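Long-range contacts in exotoxin type A (Streptococcus pyogenes phage T12, PDB 1FNU), which acts as a secreted superantigen, the scarlet fever toxin, which probably, as in related toxins, bridges MHC class II molecules and T-cell receptors: residues H44-N49 with T60-Q65; V119-D124 with V216-K221; Q158-G163 with D185-P190. All blocks are in the same frame, centred on the assembly; numbering follows the deposited sequence.

Interaction 1 (H44-N49 with T60-Q65); sequences HDLIYN and TELKNQ
L46 and T60 exchange a reciprocal pair of backbone hydrogen bonds in the antiparallel hairpin that ends the OB-fold sheet, L46 N reaching T60 O at 2.9 Å and T60 N reaching L46 O at 2.9 Å. A third backbone bond, from L62 N to H44 O, prolongs the ladder past the strand ends. D45 and E61 form the non-hydrogen-bonded pair between these rungs. Next to this pair, the H44 ring and the E61 side chain lie side by side and point the same way, and NE2 of H44 makes a weak hydrogen bond to E61 OE1 (3.4 Å, 139° at the hydrogen) at the edge of the ring. The other carboxylate oxygen of E61 pairs with K59, while D45 turns its carboxylate to the backbone amides of L41 and L42. H44 also touches E189 of the second subunit. On the face of L46 and T60, L46 CD1 meets L62 CD1 at 4.0 Å, and helix 65-72 packs on both leucines. T60 sends OG1 to G101 O, anti to its own backbone N (chi1 177°), which leaves CG2 facing the hairpin partner, 3.6 Å from L46 O and 4.0 Å from Y48 CE1.

Interaction 2 (V119-D124 with V216-K221); sequences VKVSID and VYLTTK
V216 lies beside V121, the two side chains pointing the same way, with V121 CG2 3.8 Å from V216 CB and the two CG1 methyls also in contact. V216 CG2 reaches back to V119 CG1 at 3.9 Å, and L218 CD1 continues the apolar row by approaching V121 CG1 more loosely. V149 of helix 142-157 packs on V119 and V216, so this face of the sheet looks onto the helix. On the other face S122 sits against Y217, its OG 3.8 Å from ring atom CE2; the tyrosine hydroxyl bonds to E215, and its ring meets that of Y171 on the neighbouring strand.

The strands run parallel, their axes 19° apart. V216 N binds K120 O and V216 O receives S122 N; two residues on the pattern repeats, with L218 N bound to S122 O and L218 O to D124 N (2.7 Å). Where strand 119-123 gives out, D124 takes over with its side chain. This crosses the side chain of T220 at about a right angle, and the carboxylate accepts two bonds, each on the syn side and slightly out of plane: T220 N to OD1 at 2.9 Å and T220 OG1 to OD2 at 2.7 Å. With chi1 60° the T220 hydroxyl lies between its own N and carbonyl carbon, while its CG2 touches I123 CG2 at 4.0 Å. This two-pronged grip holds the chain just before its C terminus. Parallel pairing of an early strand with the last one, beside a helix, is the hallmark of the beta-grasp fold.

Interaction 3 (Q158-G163 with D185-P190); sequences QLYTNG and DFFPEP
In the beta-grasp domain, the loop after helix 142-157 meets the loop after strand 182-185 through a small apolar cluster, with Y160 and L159 on one side and F186 and F187 on the other. The single hydrogen bond across it runs from Y160 OH to F186 O at 2.5 Å. The hydroxyl lies in the carbonyl plane on a lone pair, with a C=O...O angle of 125°, and R150 adds a weak hydrogen bond to the same hydroxyl. Beyond this bond the tyrosine slides past F187 in the opposite direction, its CE1 3.7 Å from F187 CE1, with the ring planes 85° apart. L159 CG, anti to its backbone N (chi1 169°), covers one face of the Y160 ring, 3.7 Å above its centre. The leucine side chain crosses that of F186 at about a right angle, with CD2 3.8 Å from F186 CE2. Before these phenylalanines, D185 OD1 accepts F187 N at 2.9 Å from above the carboxylate plane, an Asx turn that shapes the start of the loop. F186 also packs on strand 212-219 and on helix 142-157, so it lies between helix and sheet in the hydrophobic core of the beta-grasp domain.

In the fold
From the N terminus, interaction 1 comes first: it closes the hairpin between strands 45-48 and 57-61 at one border of the OB-fold sheet. The chain then adds strands 75-80 and 96-105 to that sheet before interaction 2 opens, so the two are in series and lie on opposite sides of the chain's centre, 34 Å apart between centres. Interaction 2 closes a loop of 91 residues by joining strand 110-123 to the C-terminal strand, and interaction 3 is nested within it, tying together the loops after helix 142-157 and strand 182-185. Interactions 2 and 3 touch where F186 meets L218 and V216. Interactions 1 and 3 both reach the second subunit.

Interaction 1 (H44-N49 with T60-Q65)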
loop_
_atom_site.group_PDB
_atom_site.type_symbol
_atom_site.label_atom_id
_atom_site.label_comp_id
_atom_site.label_asym_id
_atom_site.label_seq_id
_atom_site.Cartn_x
_atom_site.Cartn_y
_atom_site.Cartn_z
ATOM N N HIS A 44 -14.151 13.486 -2.385
ATOM C CA HIS A 44 -13.606 14.779 -1.967
ATOM C C HIS A 44 -12.317 15.160 -2.633
ATOM O O HIS A 44 -11.670 16.108 -2.222
ATOM C CB HIS A 44 -13.395 14.838 -0.455
ATOM C CG HIS A 44 -12.444 13.793 0.078
ATOM N ND1 HIS A 44 -12.861 12.606 0.605
ATOM C CD2 HIS A 44 -11.095 13.732 0.066
ATOM C CE1 HIS A 44 -11.814 11.848 0.901
ATOM N NE2 HIS A 44 -10.726 12.513 0.580
ATOM N N ASP A 45 -11.939 14.387 -3.637
ATOM C CA ASP A 45 -10.742 14.686 -4.355
ATOM C C ASP A 45 -11.022 14.962 -5.812
ATOM O O ASP A 45 -12.141 14.711 -6.278
ATOM C CB ASP A 45 -9.678 13.532 -4.200
ATOM C CG ASP A 45 -10.044 12.185 -4.928
ATOM O OD1 ASP A 45 -10.292 12.119 -6.169
ATOM O OD2 ASP A 45 -10.009 11.110 -4.251
ATOM N N LEU A 46 -10.009 15.531 -6.511
ATOM C CA LEU A 46 -10.082 15.724 -7.986
ATOM C C LEU A 46 -8.649 15.332 -8.522
ATOM O O LEU A 46 -7.655 15.625 -7.890
ATOM C CB LEU A 46 -10.453 17.185 -8.400
ATOM C CG LEU A 46 -11.883 17.725 -8.038
ATOM C CD1 LEU A 46 -11.904 19.281 -8.214
ATOM C CD2 LEU A 46 -12.936 16.909 -8.921
ATOM N N ILE A 47 -8.610 14.655 -9.667
ATOM C CA ILE A 47 -7.423 14.136 -10.336
ATOM C C ILE A 47 -7.306 14.918 -11.598
ATOM O O ILE A 47 -8.323 15.196 -12.262
ATOM C CB ILE A 47 -7.642 12.657 -10.689
ATOM C CG1 ILE A 47 -7.793 11.878 -9.390
ATOM C CG2 ILE A 47 -6.545 12.116 -11.579
ATOM C CD1 ILE A 47 -7.997 10.401 -9.673
ATOM N N TYR A 48 -6.077 15.284 -11.920
ATOM C CA TYR A 48 -5.752 16.121 -13.077
ATOM C C TYR A 48 -4.713 15.436 -13.924
ATOM O O TYR A 48 -3.765 14.820 -13.426
ATOM C CB TYR A 48 -5.254 17.535 -12.679
ATOM C CG TYR A 48 -6.309 18.459 -12.032
ATOM C CD1 TYR A 48 -6.761 18.241 -10.709
ATOM C CD2 TYR A 48 -6.907 19.496 -12.766
ATOM C CE1 TYR A 48 -7.792 19.049 -10.145
ATOM C CE2 TYR A 48 -7.929 20.296 -12.212
ATOM C CZ TYR A 48 -8.370 20.075 -10.922
ATOM O OH TYR A 48 -9.407 20.866 -10.441
ATOM N N ASN A 49 -4.990 15.420 -15.223
ATOM C CA ASN A 49 -4.063 14.794 -16.133
ATOM C C ASN A 49 -3.009 15.862 -16.408
ATOM O O ASN A 49 -3.095 16.563 -17.422
ATOM C CB ASN A 49 -4.785 14.368 -17.456
ATOM C CG ASN A 49 -3.802 13.821 -18.493
ATOM O OD1 ASN A 49 -3.027 12.931 -18.152
ATOM N ND2 ASN A 49 -3.790 14.392 -19.785
ATOM N N THR A 60 -5.521 16.108 -5.981
ATOM C CA THR A 60 -5.710 17.008 -4.843
ATOM C C THR A 60 -6.922 16.651 -4.024
ATOM O O THR A 60 -8.029 16.397 -4.583
ATOM C CB THR A 60 -5.844 18.491 -5.181
ATOM O OG1 THR A 60 -6.098 19.174 -3.961
ATOM C CG2 THR A 60 -7.039 18.774 -6.219
ATOM N N GLU A 61 -6.723 16.619 -2.697
ATOM C CA GLU A 61 -7.768 16.298 -1.784
ATOM C C GLU A 61 -8.206 17.579 -1.179
ATOM O O GLU A 61 -7.424 18.228 -0.535
ATOM C CB GLU A 61 -7.314 15.352 -0.644
ATOM C CG GLU A 61 -7.280 13.901 -1.046
ATOM C CD GLU A 61 -6.762 13.025 0.117
ATOM O OE1 GLU A 61 -7.403 13.125 1.250
ATOM O OE2 GLU A 61 -5.739 12.291 -0.188
ATOM N N LEU A 62 -9.499 17.872 -1.333
ATOM C CA LEU A 62 -10.095 19.076 -0.804
ATOM C C LEU A 62 -10.837 18.787 0.510
ATOM O O LEU A 62 -10.797 17.715 1.061
ATOM C CB LEU A 62 -11.000 19.698 -1.889
ATOM C CG LEU A 62 -10.060 20.095 -3.054
ATOM C CD1 LEU A 62 -10.726 19.966 -4.402
ATOM C CD2 LEU A 62 -9.504 21.536 -2.808
ATOM N N LYS A 63 -11.503 19.797 1.016
ATOM C CA LYS A 63 -12.184 19.718 2.265
ATOM C C LYS A 63 -13.159 18.612 2.434
ATOM O O LYS A 63 -13.137 17.899 3.417
ATOM C CB LYS A 63 -12.881 21.040 2.537
ATOM C CG LYS A 63 -13.586 21.046 3.861
ATOM C CD LYS A 63 -14.265 22.399 4.065
ATOM C CE LYS A 63 -15.266 22.227 5.138
ATOM N NZ LYS A 63 -15.250 23.539 5.925
ATOM N N ASN A 64 -13.990 18.482 1.429
ATOM C CA ASN A 64 -15.076 17.520 1.376
ATOM C C ASN A 64 -15.683 17.442 -0.011
ATOM O O ASN A 64 -15.207 18.074 -0.945
ATOM C CB ASN A 64 -16.195 17.890 2.341
ATOM C CG ASN A 64 -16.686 19.331 2.178
ATOM O OD1 ASN A 64 -16.770 19.867 1.060
ATOM N ND2 ASN A 64 -17.047 19.949 3.289
ATOM N N GLN A 65 -16.721 16.603 -0.115
ATOM C CA GLN A 65 -17.416 16.372 -1.353
ATOM C C GLN A 65 -17.905 17.664 -1.986
ATOM O O GLN A 65 -17.718 17.853 -3.158
ATOM C CB GLN A 65 -18.591 15.422 -1.142
ATOM C CG GLN A 65 -19.710 15.545 -2.217
ATOM C CD GLN A 65 -20.890 14.780 -1.747
ATOM O OE1 GLN A 65 -21.280 14.856 -0.560
ATOM N NE2 GLN A 65 -21.462 14.004 -2.640
#

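Interaction 2 (V119-D124 with V216-K221)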
loop_
_atom_site.group_PDB
_atom_site.type_symbol
_atom_site.label_atom_id
_atom_site.label_comp_id
_atom_site.label_asym_id
_atom_site.label_seq_id
_atom_site.Cartn_x
_atom_site.Cartn_y
_atom_site.Cartn_z
ATOM N N VAL A 119 6.850 40.014 4.433
ATOM C CA VAL A 119 6.719 38.992 5.471
ATOM C C VAL A 119 7.485 39.375 6.713
ATOM O O VAL A 119 8.688 39.525 6.664
ATOM C CB VAL A 119 7.208 37.588 4.935
ATOM C CG1 VAL A 119 7.148 36.553 6.030
ATOM C CG2 VAL A 119 6.355 37.150 3.735
ATOM N N LYS A 120 6.765 39.519 7.820
ATOM C CA LYS A 120 7.333 39.899 9.096
ATOM C C LYS A 120 7.807 38.740 9.924
ATOM O O LYS A 120 6.993 37.989 10.434
ATOM C CB LYS A 120 6.325 40.688 9.919
ATOM C CG LYS A 120 6.241 42.204 9.555
ATOM C CD LYS A 120 5.191 42.893 10.453
ATOM C CE LYS A 120 4.484 44.084 9.768
ATOM N NZ LYS A 120 3.053 44.239 10.327
ATOM N N VAL A 121 9.121 38.621 10.091
ATOM C CA VAL A 121 9.647 37.547 10.900
ATOM C C VAL A 121 10.181 37.994 12.258
ATOM O O VAL A 121 10.981 38.932 12.340
ATOM C CB VAL A 121 10.798 36.798 10.173
ATOM C CG1 VAL A 121 11.268 35.621 11.039
ATOM C CG2 VAL A 121 10.347 36.283 8.791
ATOM N N SER A 122 9.718 37.318 13.321
ATOM C CA SER A 122 10.191 37.535 14.693
ATOM C C SER A 122 10.939 36.274 15.061
ATOM O O SER A 122 10.568 35.196 14.621
ATOM C CB SER A 122 9.064 37.649 15.710
ATOM O OG SER A 122 8.271 38.772 15.441
ATOM N N ILE A 123 11.992 36.400 15.863
ATOM C CA ILE A 123 12.761 35.227 16.324
ATOM C C ILE A 123 13.004 35.498 17.786
ATOM O O ILE A 123 13.621 36.485 18.129
ATOM C CB ILE A 123 14.139 35.125 15.724
ATOM C CG1 ILE A 123 14.072 35.195 14.218
ATOM C CG2 ILE A 123 14.798 33.841 16.213
ATOM C CD1 ILE A 123 15.382 35.110 13.637
ATOM N N ASP A 124 12.561 34.588 18.628
ATOM C CA ASP A 124 12.680 34.748 20.044
ATOM C C ASP A 124 12.148 36.135 20.480
ATOM O O ASP A 124 12.755 36.804 21.322
ATOM C CB ASP A 124 14.133 34.554 20.480
ATOM C CG ASP A 124 14.652 33.129 20.192
ATOM O OD1 ASP A 124 13.923 32.152 20.455
ATOM O OD2 ASP A 124 15.799 33.024 19.697
ATOM N N VAL A 216 5.617 35.728 10.677
ATOM C CA VAL A 216 6.336 34.532 11.083
ATOM C C VAL A 216 7.001 34.606 12.465
ATOM O O VAL A 216 7.832 35.495 12.680
ATOM C CB VAL A 216 7.431 34.191 10.067
ATOM C CG1 VAL A 216 8.275 33.092 10.614
ATOM C CG2 VAL A 216 6.816 33.745 8.765
ATOM N N TYR A 217 6.696 33.621 13.343
ATOM C CA TYR A 217 7.262 33.509 14.728
ATOM C C TYR A 217 8.127 32.258 15.008
ATOM O O TYR A 217 7.609 31.131 15.062
ATOM C CB TYR A 217 6.145 33.528 15.762
ATOM C CG TYR A 217 5.324 34.783 15.725
ATOM C CD1 TYR A 217 4.218 34.898 14.854
ATOM C CD2 TYR A 217 5.694 35.904 16.494
ATOM C CE1 TYR A 217 3.511 36.106 14.750
ATOM C CE2 TYR A 217 4.999 37.111 16.394
ATOM C CZ TYR A 217 3.916 37.205 15.514
ATOM O OH TYR A 217 3.298 38.424 15.313
ATOM N N LEU A 218 9.408 32.455 15.258
ATOM C CA LEU A 218 10.342 31.354 15.501
ATOM C C LEU A 218 11.062 31.461 16.852
ATOM O O LEU A 218 11.289 32.588 17.358
ATOM C CB LEU A 218 11.420 31.356 14.423
ATOM C CG LEU A 218 11.069 31.359 12.945
ATOM C CD1 LEU A 218 12.366 31.618 12.128
ATOM C CD2 LEU A 218 10.407 29.986 12.537
ATOM N N THR A 219 11.418 30.314 17.445
ATOM C CA THR A 219 12.175 30.307 18.700
ATOM C C THR A 219 13.327 29.367 18.400
ATOM O O THR A 219 13.238 28.522 17.502
ATOM C CB THR A 219 11.397 29.784 19.962
ATOM O OG1 THR A 219 11.079 28.403 19.810
ATOM C CG2 THR A 219 10.121 30.538 20.188
ATOM N N THR A 220 14.421 29.594 19.103
ATOM C CA THR A 220 15.639 28.810 19.007
ATOM C C THR A 220 15.588 28.022 20.342
ATOM O O THR A 220 14.769 28.383 21.193
ATOM C CB THR A 220 16.919 29.755 18.861
ATOM O OG1 THR A 220 17.067 30.652 19.983
ATOM C CG2 THR A 220 16.790 30.614 17.630
ATOM N N LYS A 221 16.395 26.955 20.524
ATOM C CA LYS A 221 16.376 26.106 21.761
ATOM C C LYS A 221 16.717 27.011 22.966
ATOM O O LYS A 221 15.957 27.075 23.981
ATOM O OXT LYS A 221 17.750 27.666 22.816
#

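Interaction 3 (Q158-G163 with D185-P190)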
loop_
_atom_site.group_PDB
_atom_site.type_symbol
_atom_site.label_atom_id
_atom_site.label_comp_id
_atom_site.label_asym_id
_atom_site.label_seq_id
_atom_site.Cartn_x
_atom_site.Cartn_y
_atom_site.Cartn_z
ATOM N N GLN A 158 18.122 28.789 7.222
ATOM C CA GLN A 158 18.181 27.515 7.866
ATOM C C GLN A 158 16.935 26.974 8.528
ATOM O O GLN A 158 17.072 26.247 9.513
ATOM C CB GLN A 158 19.244 27.555 8.942
ATOM C CG GLN A 158 20.542 27.189 8.395
ATOM C CD GLN A 158 21.473 28.323 8.552
ATOM O OE1 GLN A 158 22.500 28.223 9.314
ATOM N NE2 GLN A 158 21.168 29.447 7.848
ATOM N N LEU A 159 15.748 27.275 8.008
ATOM C CA LEU A 159 14.515 26.807 8.656
ATOM C C LEU A 159 14.493 25.280 8.687
ATOM O O LEU A 159 14.064 24.692 9.665
ATOM C CB LEU A 159 13.247 27.350 7.927
ATOM C CG LEU A 159 11.897 26.743 8.339
ATOM C CD1 LEU A 159 11.737 26.797 9.821
ATOM C CD2 LEU A 159 10.724 27.463 7.680
ATOM N N TYR A 160 14.878 24.667 7.585
ATOM C CA TYR A 160 14.941 23.196 7.504
ATOM C C TYR A 160 16.307 22.801 6.885
ATOM O O TYR A 160 16.950 23.609 6.146
ATOM C CB TYR A 160 13.780 22.616 6.626
ATOM C CG TYR A 160 12.334 22.928 7.051
ATOM C CD1 TYR A 160 11.841 22.573 8.301
ATOM C CD2 TYR A 160 11.452 23.611 6.192
ATOM C CE1 TYR A 160 10.549 22.877 8.688
ATOM C CE2 TYR A 160 10.125 23.916 6.591
ATOM C CZ TYR A 160 9.681 23.543 7.837
ATOM O OH TYR A 160 8.402 23.814 8.259
ATOM N N THR A 161 16.788 21.597 7.204
ATOM C CA THR A 161 18.000 21.115 6.569
ATOM C C THR A 161 17.777 19.608 6.404
ATOM O O THR A 161 16.838 19.067 6.899
ATOM C CB THR A 161 19.317 21.254 7.432
ATOM O OG1 THR A 161 19.250 20.320 8.489
ATOM C CG2 THR A 161 19.536 22.686 8.084
ATOM N N ASN A 162 18.679 18.941 5.712
ATOM C CA ASN A 162 18.596 17.501 5.620
ATOM C C ASN A 162 19.188 17.114 7.022
ATOM O O ASN A 162 20.333 16.695 7.152
ATOM C CB ASN A 162 19.478 17.002 4.476
ATOM C CG ASN A 162 19.390 15.511 4.312
ATOM O OD1 ASN A 162 18.520 14.884 4.878
ATOM N ND2 ASN A 162 20.285 14.938 3.522
ATOM N N GLY A 163 18.376 17.260 8.053
ATOM C CA GLY A 163 18.829 17.056 9.413
ATOM C C GLY A 163 18.014 17.949 10.335
ATOM O O GLY A 163 16.872 18.234 10.002
ATOM N N ASP A 185 1.594 25.289 11.995
ATOM C CA ASP A 185 2.806 24.874 12.723
ATOM C C ASP A 185 3.906 24.451 11.712
ATOM O O ASP A 185 3.661 23.571 10.874
ATOM C CB ASP A 185 2.482 23.686 13.611
ATOM C CG ASP A 185 3.483 23.514 14.678
ATOM O OD1 ASP A 185 4.677 23.783 14.354
ATOM O OD2 ASP A 185 3.102 23.124 15.802
ATOM N N PHE A 186 5.076 25.081 11.743
ATOM C CA PHE A 186 6.145 24.696 10.839
ATOM C C PHE A 186 6.640 23.275 11.104
ATOM O O PHE A 186 7.310 22.703 10.271
ATOM C CB PHE A 186 7.354 25.636 10.899
ATOM C CG PHE A 186 7.155 26.994 10.217
ATOM C CD1 PHE A 186 6.102 27.223 9.346
ATOM C CD2 PHE A 186 8.115 27.991 10.359
ATOM C CE1 PHE A 186 5.985 28.400 8.607
ATOM C CE2 PHE A 186 8.023 29.214 9.609
ATOM C CZ PHE A 186 6.936 29.408 8.724
ATOM N N PHE A 187 6.303 22.722 12.261
ATOM C CA PHE A 187 6.786 21.407 12.628
ATOM C C PHE A 187 5.699 20.376 12.895
ATOM O O PHE A 187 4.670 20.671 13.489
ATOM C CB PHE A 187 7.721 21.531 13.865
ATOM C CG PHE A 187 8.918 22.382 13.618
ATOM C CD1 PHE A 187 9.905 21.979 12.728
ATOM C CD2 PHE A 187 9.043 23.607 14.209
ATOM C CE1 PHE A 187 11.029 22.809 12.402
ATOM C CE2 PHE A 187 10.176 24.469 13.894
ATOM C CZ PHE A 187 11.150 24.063 12.992
ATOM N N PRO A 188 5.943 19.112 12.464
ATOM C CA PRO A 188 5.041 17.984 12.626
ATOM C C PRO A 188 5.139 17.384 14.033
ATOM O O PRO A 188 6.025 17.763 14.807
ATOM C CB PRO A 188 5.601 16.978 11.598
ATOM C CG PRO A 188 7.071 17.129 11.802
ATOM C CD PRO A 188 7.125 18.693 11.667
ATOM N N GLU A 189 4.255 16.410 14.337
ATOM C CA GLU A 189 4.364 15.650 15.584
ATOM C C GLU A 189 5.687 14.806 15.430
ATOM O O GLU A 189 6.241 14.671 14.308
ATOM C CB GLU A 189 3.147 14.747 15.846
ATOM C CG GLU A 189 2.770 13.841 14.750
ATOM C CD GLU A 189 1.688 12.872 15.163
ATOM O OE1 GLU A 189 0.944 13.126 16.161
ATOM O OE2 GLU A 189 1.605 11.835 14.468
ATOM N N PRO A 190 6.194 14.209 16.545
ATOM C CA PRO A 190 7.440 13.444 16.501
ATOM C C PRO A 190 7.583 12.351 15.454
ATOM O O PRO A 190 8.554 12.337 14.724
ATOM C CB PRO A 190 7.578 12.999 17.968
ATOM C CG PRO A 190 6.928 14.113 18.717
ATOM C CD PRO A 190 5.636 14.141 17.901
#